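Local coordinates for protein transcriptional regulator I2 (Pseudomonas fluorescens A506, PDB 4MO7) that acts as a Crohn's disease-associated superantigen and, as a member of the TetR family, probably binds DNA to regulate transcription, at residues E82-I85 with H86-A90; G119-G122 with E123-V127; E138-A141 with H142-L146; Q152-L155 with Q156-E160. All coordinates share one frame; numbering follows the deposited sequence. Where two conformers were deposited one is given.

Contact 1. Residues E82-I85 with H86-A90; sequences EETI and HYNTA
From Glu82–His86 to Ile85–Thr89, four consecutive i to i+4 backbone bonds wind the chain into regular alpha helix, with His86 N 2.8 Å from Glu82 O and Asn88 N 2.9 Å from Thr84 O. The Ile85 carbonyl carries a double load. Thr89 N reaches Ile85 O at 2.8 Å, and Thr89 OG1 donates to the same Ile85 O, also at 2.8 Å, from the opposite face of the carbonyl, 35° above its plane. The first torsion of Thr89 (chi1 -55°) sets OG1 beside its own backbone N and turns it back to that carbonyl, so a hydroxyl in a buried place is satisfied within the helix. OG1 also lies 3.8 Å from Ile85 CG2. Thr84 and Asn88 run side by side one turn apart, CG2 of Thr84 coming 4.1 Å from ND2 of Asn88. Their polar ends look elsewhere: Thr84 OG1 bonds to Val80 O, and Asn88 OD1 meets Ser121 OG, though at a modelled distance too short to trust in detail. His86 CB rests 3.4 Å from Glu82 O, while the Glu82 carboxylate forms a salt bridge with Arg78. Helix 73-97 is thus covered on two flanks: Thr84 and Asn88 pack on helix 122-130, whereas Glu82, His86 and Thr89 touch helix 137-163, and Ile85 reaches both.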
loop_
_atom_site.group_PDB
_atom_site.type_symbol
_atom_site.label_atom_id
_atom_site.label_comp_id
_atom_site.label_asym_id
_atom_site.label_seq_id
_atom_site.Cartn_x
_atom_site.Cartn_y
_atom_site.Cartn_z
ATOM N N GLU A 82 -6.142 -21.257 -1.764
ATOM C CA GLU A 82 -5.602 -21.807 -3.009
ATOM C C GLU A 82 -6.625 -21.713 -4.137
ATOM O O GLU A 82 -6.302 -21.342 -5.280
ATOM C CB GLU A 82 -5.170 -23.261 -2.810
ATOM C CG GLU A 82 -3.864 -23.434 -2.032
ATOM C CD GLU A 82 -3.511 -24.920 -1.920
ATOM O OE1 GLU A 82 -2.351 -25.246 -1.640
ATOM O OE2 GLU A 82 -4.408 -25.767 -2.109
ATOM N N GLU A 83 -7.868 -22.073 -3.833
ATOM C CA GLU A 83 -8.924 -21.991 -4.860
ATOM C C GLU A 83 -9.058 -20.601 -5.427
ATOM O O GLU A 83 -9.245 -20.445 -6.637
ATOM C CB GLU A 83 -10.307 -22.324 -4.277
ATOM C CG GLU A 83 -10.602 -23.775 -4.118
ATOM C CD GLU A 83 -10.433 -24.522 -5.414
ATOM O OE1 GLU A 83 -11.248 -24.308 -6.346
ATOM O OE2 GLU A 83 -9.463 -25.306 -5.500
ATOM N N THR A 84 -9.011 -19.587 -4.568
ATOM C CA THR A 84 -9.151 -18.205 -5.042
ATOM C C THR A 84 -8.035 -17.809 -5.961
ATOM O O THR A 84 -8.267 -17.127 -6.975
ATOM C CB THR A 84 -9.149 -17.184 -3.880
ATOM O OG1 THR A 84 -10.080 -17.616 -2.891
ATOM C CG2 THR A 84 -9.545 -15.776 -4.384
ATOM N N ILE A 85 -6.807 -18.184 -5.605
ATOM C CA ILE A 85 -5.707 -17.838 -6.453
ATOM C C ILE A 85 -5.709 -18.618 -7.755
ATOM O O ILE A 85 -5.392 -18.038 -8.812
ATOM C CB ILE A 85 -4.353 -17.989 -5.755
ATOM C CG1 ILE A 85 -4.253 -17.004 -4.578
ATOM C CG2 ILE A 85 -3.223 -17.578 -6.713
ATOM C CD1 ILE A 85 -2.972 -17.210 -3.780
ATOM N N HIS A 86 -6.051 -19.910 -7.710
ATOM C CA HIS A 86 -6.174 -20.718 -8.912
ATOM C C HIS A 86 -7.193 -20.091 -9.811
ATOM O O HIS A 86 -6.982 -19.981 -11.015
ATOM C CB HIS A 86 -6.639 -22.142 -8.570
ATOM C CG HIS A 86 -5.510 -23.085 -8.360
ATOM N ND1 HIS A 86 -5.451 -23.950 -7.286
ATOM C CD2 HIS A 86 -4.389 -23.308 -9.085
ATOM C CE1 HIS A 86 -4.336 -24.657 -7.356
ATOM N NE2 HIS A 86 -3.676 -24.291 -8.438
ATOM N N TYR A 87 -8.301 -19.646 -9.226
ATOM C CA TYR A 87 -9.347 -19.026 -10.046
ATOM C C TYR A 87 -8.900 -17.709 -10.638
ATOM O O TYR A 87 -9.097 -17.491 -11.853
ATOM C CB TYR A 87 -10.608 -18.841 -9.196
ATOM C CG TYR A 87 -11.674 -17.956 -9.804
ATOM C CD1 TYR A 87 -12.671 -18.486 -10.606
ATOM C CD2 TYR A 87 -11.709 -16.592 -9.518
ATOM C CE1 TYR A 87 -13.664 -17.655 -11.155
ATOM C CE2 TYR A 87 -12.676 -15.761 -10.053
ATOM C CZ TYR A 87 -13.651 -16.291 -10.866
ATOM O OH TYR A 87 -14.605 -15.434 -11.375
ATOM N N ASN A 88 -8.329 -16.815 -9.823
ATOM C CA ASN A 88 -7.806 -15.552 -10.364
ATOM C C ASN A 88 -6.819 -15.828 -11.473
ATOM O O ASN A 88 -6.877 -15.204 -12.532
ATOM C CB ASN A 88 -7.190 -14.640 -9.275
ATOM C CG ASN A 88 -8.254 -14.076 -8.308
ATOM O OD1 ASN A 88 -9.457 -14.216 -8.549
ATOM N ND2 ASN A 88 -7.814 -13.456 -7.219
ATOM N N THR A 89 -5.929 -16.799 -11.278
ATOM C CA THR A 89 -4.928 -17.019 -12.298
ATOM C C THR A 89 -5.534 -17.566 -13.595
ATOM O O THR A 89 -5.086 -17.213 -14.708
ATOM C CB THR A 89 -3.802 -17.971 -11.776
ATOM O OG1 THR A 89 -3.256 -17.428 -10.540
ATOM C CG2 THR A 89 -2.744 -18.128 -12.755
ATOM N N ALA A 90 -6.501 -18.473 -13.466
ATOM C CA ALA A 90 -7.151 -19.074 -14.646
ATOM C C ALA A 90 -7.853 -17.998 -15.443
ATOM O O ALA A 90 -7.797 -17.989 -16.688
ATOM C CB ALA A 90 -8.155 -20.137 -14.263
#

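Contact 2. Residues G119-G122 with E123-V127; sequences GGSG and EAMAV
Gly122 O, at the start of helix 122-130, accepts from Ala126 N at 3.2 Å and, weakly, from Met125 N at 3.3 Å, joining a glycine-rich turn to the first turn of an alpha helix in the TetR-like C-terminal domain. Before this, the chain turns sharply: Gly119, Ser121 and Gly122 all have positive phi, unusual for Ser121 with its side chain, though the local geometry is less certain because Gly120 and Gly122 come too close in the model. That backbone aims CB of Ser121 at the helix, where it lies 3.8 Å from Met125 CB. Met125 starts out with CG anti to its backbone N, then bends at chi2 and chi3; SD ends up 3.8 Å from Ser121 CB, which thus touches both CB and SD of Met125. The Ser121 hydroxyl is directed at Asn88 of helix 73-97, and Met125 packs against Asn88 as well. Ala124 meets helix 73-97, Glu123 and Ala126 meet helix 30-45, and Val127 reaches both, so this first turn borders both helices. Glu123 leans back along the chain: a bend at chi2 (75°) folds its carboxylate over the preceding peptide, beside His40 and Arg43. A magnesium ion lies about 5 Å from this side chain, too far for direct coordination by it. With that bend, Glu123 OE1 comes to 3.7 Å from Gly122 C.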
loop_
_atom_site.group_PDB
_atom_site.type_symbol
_atom_site.label_atom_id
_atom_site.label_comp_id
_atom_site.label_asym_id
_atom_site.label_seq_id
_atom_site.Cartn_x
_atom_site.Cartn_y
_atom_site.Cartn_z
ATOM N N GLY A 119 -12.928 -6.524 -4.820
ATOM C CA GLY A 119 -14.001 -7.405 -4.383
ATOM C C GLY A 119 -14.590 -8.334 -5.431
ATOM O O GLY A 119 -15.541 -9.073 -5.157
ATOM N N GLY A 120 -14.037 -8.302 -6.638
ATOM C CA GLY A 120 -14.163 -9.446 -7.526
ATOM C C GLY A 120 -13.362 -10.556 -6.839
ATOM O O GLY A 120 -12.699 -10.320 -5.804
ATOM N N SER A 121 -13.442 -11.764 -7.381
ATOM C CA SER A 121 -12.956 -12.959 -6.681
ATOM C C SER A 121 -13.668 -13.254 -5.335
ATOM O O SER A 121 -13.472 -14.322 -4.743
ATOM C CB SER A 121 -11.437 -12.895 -6.525
ATOM O OG SER A 121 -10.850 -12.528 -7.769
ATOM N N GLY A 122 -14.478 -12.303 -4.858
ATOM C CA GLY A 122 -15.427 -12.539 -3.779
ATOM C C GLY A 122 -14.951 -12.882 -2.372
ATOM O O GLY A 122 -13.931 -12.362 -1.874
ATOM N N GLU A 123 -15.727 -13.747 -1.709
ATOM C CA GLU A 123 -15.543 -14.015 -0.274
ATOM C C GLU A 123 -14.225 -14.691 -0.008
ATOM O O GLU A 123 -13.599 -14.434 1.005
ATOM C CB GLU A 123 -16.686 -14.868 0.306
ATOM C CG GLU A 123 -18.053 -14.226 0.167
ATOM C CD GLU A 123 -18.560 -14.306 -1.264
ATOM O OE1 GLU A 123 -17.932 -15.045 -2.058
ATOM O OE2 GLU A 123 -19.580 -13.658 -1.593
ATOM N N ALA A 124 -13.804 -15.564 -0.918
ATOM C CA ALA A 124 -12.601 -16.355 -0.674
ATOM C C ALA A 124 -11.314 -15.497 -0.810
ATOM O O ALA A 124 -10.272 -15.806 -0.210
ATOM C CB ALA A 124 -12.578 -17.550 -1.557
ATOM N N MET A 125 -11.412 -14.403 -1.562
ATOM C CA MET A 125 -10.316 -13.440 -1.672
ATOM C C MET A 125 -10.242 -12.574 -0.441
ATOM O O MET A 125 -9.155 -12.196 0.025
ATOM C CB MET A 125 -10.558 -12.517 -2.847
ATOM C CG MET A 125 -9.598 -11.338 -2.898
ATOM S SD MET A 125 -8.583 -11.514 -4.362
ATOM C CE MET A 125 -7.406 -12.754 -3.816
ATOM N N ALA A 126 -11.409 -12.209 0.075
ATOM C CA ALA A 126 -11.445 -11.432 1.296
ATOM C C ALA A 126 -10.903 -12.272 2.437
ATOM O O ALA A 126 -10.338 -11.738 3.395
ATOM C CB ALA A 126 -12.891 -10.972 1.599
ATOM N N VAL A 127 -11.083 -13.590 2.329
ATOM C CA VAL A 127 -10.572 -14.485 3.350
ATOM C C VAL A 127 -9.039 -14.471 3.277
ATOM O O VAL A 127 -8.358 -14.415 4.294
ATOM C CB VAL A 127 -11.161 -15.920 3.217
ATOM C CG1 VAL A 127 -10.363 -16.900 4.043
ATOM C CG2 VAL A 127 -12.640 -15.965 3.628
#

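Contact 3. Residues E138-A141 with H142-L146; sequences EGQA and HVLAL
His142 NE2 donates to Glu138 OE2 at 3.0 Å, a side-chain bond between residues one helical turn apart that is somewhat bent (145°). The carboxylate oxygen lies almost in the ring plane and is met on its anti side; ring and carboxylate are nearly coplanar, 16° apart. Glu138 gets there by bending at chi2, which lays its chain alongside the ring, with CG 3.9 Å from His142 CD2 at the ring edge. The first torsion of the histidine (chi1 -75°) places CG beside the backbone N and turns the ring back over the preceding turn, toward Glu138, where CD2 also comes 3.1 Å from Glu138 O. Beside this pair the backbone repeats its i to i+4 bonds, from a longer one, His142 N to Glu138 O at 3.3 Å, to Leu144 N on Gln140 O at 2.8 Å. Val143 sends CG2 back to 3.5 Å from Gly139 O and packs onto Ile85 of helix 73-97. In the conformer described, Gln140 lies beside Leu144, its CG 3.6 Å from Leu144 CD1, and both adjoin Trp132. The Glu138 carboxylate may raise the proton affinity of His142; Glu82, paired with Arg78, would probably add little. The whole is an early part of helix 137-163, of regular alpha-helical turns, with an i to i+4 histidine–carboxylate hydrogen bond on its flank and valine set into the interhelical packing of the C-terminal domain.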
loop_
_atom_site.group_PDB
_atom_site.type_symbol
_atom_site.label_atom_id
_atom_site.label_comp_id
_atom_site.label_asym_id
_atom_site.label_seq_id
_atom_site.Cartn_x
_atom_site.Cartn_y
_atom_site.Cartn_z
ATOM N N GLU A 138 3.046 -24.217 6.808
ATOM C CA GLU A 138 2.900 -25.092 5.673
ATOM C C GLU A 138 1.773 -24.641 4.720
ATOM O O GLU A 138 1.963 -24.703 3.496
ATOM C CB GLU A 138 2.689 -26.568 6.054
ATOM C CG GLU A 138 1.834 -27.317 5.020
ATOM C CD GLU A 138 2.291 -28.740 4.763
ATOM O OE1 GLU A 138 2.816 -29.361 5.705
ATOM O OE2 GLU A 138 2.134 -29.226 3.616
ATOM N N GLY A 139 0.628 -24.217 5.251
ATOM C CA GLY A 139 -0.443 -23.741 4.353
ATOM C C GLY A 139 0.044 -22.508 3.595
ATOM O O GLY A 139 -0.159 -22.349 2.349
ATOM N N GLN A 140 0.715 -21.627 4.313
ATOM C CA GLN A 140 1.178 -20.395 3.689
ATOM C C GLN A 140 2.140 -20.680 2.530
ATOM O O GLN A 140 2.126 -19.977 1.507
ATOM C CB GLN A 140 1.902 -19.547 4.729
ATOM C CG GLN A 140 2.655 -18.387 4.188
ATOM C CD GLN A 140 3.495 -17.689 5.271
ATOM O OE1 GLN A 140 2.990 -16.852 6.018
ATOM N NE2 GLN A 140 4.764 -18.030 5.349
ATOM N N ALA A 141 2.990 -21.690 2.685
ATOM C CA ALA A 141 4.023 -21.939 1.652
ATOM C C ALA A 141 3.336 -22.430 0.401
ATOM O O ALA A 141 3.738 -22.086 -0.710
ATOM C CB ALA A 141 5.015 -22.938 2.134
ATOM N N HIS A 142 2.275 -23.232 0.578
ATOM C CA HIS A 142 1.463 -23.661 -0.564
ATOM C C HIS A 142 0.781 -22.479 -1.250
ATOM O O HIS A 142 0.807 -22.392 -2.473
ATOM C CB HIS A 142 0.394 -24.674 -0.150
ATOM C CG HIS A 142 0.950 -26.038 0.103
ATOM N ND1 HIS A 142 1.322 -26.879 -0.923
ATOM C CD2 HIS A 142 1.247 -26.690 1.255
ATOM C CE1 HIS A 142 1.796 -28.004 -0.416
ATOM N NE2 HIS A 142 1.774 -27.910 0.904
ATOM N N VAL A 143 0.218 -21.560 -0.472
ATOM C CA VAL A 143 -0.491 -20.433 -1.109
ATOM C C VAL A 143 0.553 -19.548 -1.787
ATOM O O VAL A 143 0.323 -19.026 -2.881
ATOM C CB VAL A 143 -1.296 -19.614 -0.121
ATOM C CG1 VAL A 143 -1.832 -18.395 -0.803
ATOM C CG2 VAL A 143 -2.418 -20.495 0.459
ATOM N N LEU A 144 1.716 -19.382 -1.174
ATOM C CA LEU A 144 2.758 -18.573 -1.794
ATOM C C LEU A 144 3.338 -19.163 -3.083
ATOM O O LEU A 144 3.728 -18.422 -3.982
ATOM C CB LEU A 144 3.884 -18.239 -0.786
ATOM C CG LEU A 144 3.513 -17.261 0.349
ATOM C CD1 LEU A 144 4.655 -17.173 1.411
ATOM C CD2 LEU A 144 3.159 -15.854 -0.159
ATOM N N ALA A 145 3.424 -20.478 -3.170
ATOM C CA ALA A 145 3.719 -21.123 -4.440
ATOM C C ALA A 145 2.775 -20.747 -5.569
ATOM O O ALA A 145 3.238 -20.552 -6.704
ATOM C CB ALA A 145 3.779 -22.621 -4.295
ATOM N N LEU A 146 1.465 -20.657 -5.291
ATOM C CA LEU A 146 0.508 -20.213 -6.312
ATOM C C LEU A 146 0.731 -18.750 -6.659
ATOM O O LEU A 146 0.561 -18.347 -7.826
ATOM C CB LEU A 146 -0.931 -20.380 -5.834
ATOM C CG LEU A 146 -1.255 -21.850 -5.589
ATOM C CD1 LEU A 146 -2.708 -21.993 -5.191
ATOM C CD2 LEU A 146 -1.019 -22.650 -6.859
#

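Contact 4. Residues Q152-L155 with Q156-E160; sequences QIWL and QVLGE
Gln152 O accepts from Gln156 N at 2.9 Å, opening a run of alpha-helical i to i+4 bonds in helix 137-163 of the TetR-like, all-helical C-terminal domain. Next, Ile153 O is met by Val157 N at 3.0 Å, while CG2 of Val157 adds a carbonyl contact at 3.4 Å from Ile153 O. Both side chains are buried and pack on Leu96 of helix 73-97. Trp154 comes next, its carbonyl held by Leu158 N at 2.8 Å in a nearly straight bond (170°). Alongside that bond, CD1 of Leu158 slants across to CE3 on the six-membered part of the indole, 4.0 Å away. The indole is further hemmed in by Tyr150, by Arg175 in a cation-pi contact and by residues of helix 102-110. Leu155 turns to Phe172 of helix 171-183, and its O takes the Gly159 N-H at 2.8 Å. One residue on, Gln156, with chi1 171° and a bend at chi2, carries its amide toward the next turn. Glu160 is gripped twice: OE2 by Arg105 in a salt bridge, and OE1, through its anti lone pair, by Gln156 NE2 at 3.1 Å.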
loop_
_atom_site.group_PDB
_atom_site.type_symbol
_atom_site.label_atom_id
_atom_site.label_comp_id
_atom_site.label_asym_id
_atom_site.label_seq_id
_atom_site.Cartn_x
_atom_site.Cartn_y
_atom_site.Cartn_z
ATOM N N GLN A 152 4.688 -14.887 -12.183
ATOM C CA GLN A 152 5.403 -15.212 -13.400
ATOM C C GLN A 152 4.594 -14.842 -14.646
ATOM O O GLN A 152 5.161 -14.459 -15.648
ATOM C CB GLN A 152 5.803 -16.723 -13.409
ATOM C CG GLN A 152 6.803 -16.986 -12.276
ATOM C CD GLN A 152 7.493 -18.330 -12.431
ATOM O OE1 GLN A 152 6.915 -19.231 -13.044
ATOM N NE2 GLN A 152 8.736 -18.467 -11.904
ATOM N N ILE A 153 3.276 -14.879 -14.570
ATOM C CA ILE A 153 2.456 -14.422 -15.726
ATOM C C ILE A 153 2.673 -12.908 -15.963
ATOM O O ILE A 153 2.917 -12.459 -17.108
ATOM C CB ILE A 153 0.968 -14.670 -15.470
ATOM C CG1 ILE A 153 0.639 -16.173 -15.493
ATOM C CG2 ILE A 153 0.130 -14.007 -16.565
ATOM C CD1 ILE A 153 -0.816 -16.337 -15.053
ATOM N N TRP A 154 2.654 -12.139 -14.878
ATOM C CA TRP A 154 2.989 -10.710 -14.963
ATOM C C TRP A 154 4.365 -10.468 -15.535
ATOM O O TRP A 154 4.563 -9.610 -16.451
ATOM C CB TRP A 154 2.938 -10.027 -13.622
ATOM C CG TRP A 154 1.596 -9.611 -13.177
ATOM C CD1 TRP A 154 0.700 -10.284 -12.377
ATOM C CD2 TRP A 154 0.977 -8.380 -13.538
ATOM N NE1 TRP A 154 -0.452 -9.526 -12.196
ATOM C CE2 TRP A 154 -0.299 -8.341 -12.907
ATOM C CE3 TRP A 154 1.378 -7.313 -14.358
ATOM C CZ2 TRP A 154 -1.172 -7.250 -13.052
ATOM C CZ3 TRP A 154 0.523 -6.221 -14.475
ATOM C CH2 TRP A 154 -0.746 -6.214 -13.829
ATOM N N LEU A 155 5.336 -11.248 -15.065
ATOM C CA LEU A 155 6.685 -11.033 -15.563
ATOM C C LEU A 155 6.794 -11.424 -17.041
ATOM O O LEU A 155 7.478 -10.775 -17.799
ATOM C CB LEU A 155 7.744 -11.798 -14.735
ATOM C CG LEU A 155 7.750 -11.363 -13.269
ATOM C CD1 LEU A 155 8.656 -12.302 -12.390
ATOM C CD2 LEU A 155 8.199 -9.887 -13.122
ATOM N N GLN A 156 6.136 -12.490 -17.464
ATOM C CA GLN A 156 6.109 -12.829 -18.912
ATOM C C GLN A 156 5.577 -11.685 -19.773
ATOM O O GLN A 156 6.235 -11.264 -20.721
ATOM C CB GLN A 156 5.262 -14.084 -19.129
ATOM C CG GLN A 156 4.952 -14.470 -20.591
ATOM C CD GLN A 156 6.205 -14.901 -21.347
ATOM O OE1 GLN A 156 7.180 -15.425 -20.750
ATOM N NE2 GLN A 156 6.204 -14.669 -22.673
ATOM N N VAL A 157 4.413 -11.182 -19.401
ATOM C CA VAL A 157 3.735 -10.127 -20.155
ATOM C C VAL A 157 4.489 -8.804 -20.104
ATOM O O VAL A 157 4.634 -8.135 -21.144
ATOM C CB VAL A 157 2.328 -9.984 -19.630
ATOM C CG1 VAL A 157 1.575 -8.684 -20.162
ATOM C CG2 VAL A 157 1.539 -11.237 -19.988
ATOM N N LEU A 158 4.986 -8.406 -18.930
ATOM C CA LEU A 158 5.790 -7.197 -18.881
ATOM C C LEU A 158 7.124 -7.404 -19.636
ATOM O O LEU A 158 7.617 -6.474 -20.278
ATOM C CB LEU A 158 6.048 -6.742 -17.453
ATOM C CG LEU A 158 4.821 -6.374 -16.638
ATOM C CD1 LEU A 158 5.179 -6.169 -15.145
ATOM C CD2 LEU A 158 4.210 -5.060 -17.187
ATOM N N GLY A 159 7.688 -8.624 -19.605
ATOM C CA GLY A 159 8.905 -8.903 -20.344
ATOM C C GLY A 159 8.654 -8.756 -21.831
ATOM O O GLY A 159 9.520 -8.225 -22.557
ATOM N N GLU A 160 7.496 -9.232 -22.297
ATOM C CA GLU A 160 7.106 -8.989 -23.712
ATOM C C GLU A 160 7.030 -7.497 -24.042
ATOM O O GLU A 160 7.508 -7.036 -25.106
ATOM C CB GLU A 160 5.712 -9.563 -24.005
ATOM C CG GLU A 160 5.629 -11.040 -23.967
ATOM C CD GLU A 160 4.159 -11.537 -23.939
ATOM O OE1 GLU A 160 3.965 -12.715 -23.633
ATOM O OE2 GLU A 160 3.192 -10.769 -24.213
#

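The contacts follow one another along the chain on three helices: contact 1 on helix 73-97, contact 2 at the start of helix 122-130, contacts 3 and 4 on helix 137-163. Contact 1 is the hub, its centre about 11 Å from that of contact 2, about 13 Å from contact 3 and about 18 Å from contact 4, and it touches all three. The others do not meet: contacts 3 and 4 are centred about 21 Å apart on one helix, and contacts 2 and 4, the most distant pair, about 24 Å apart. Helix 73-97 is therefore flanked by its two partners on adjoining sides, consistent with the helix that, in TetR-family proteins, links the DNA-binding domain to the C-terminal domain.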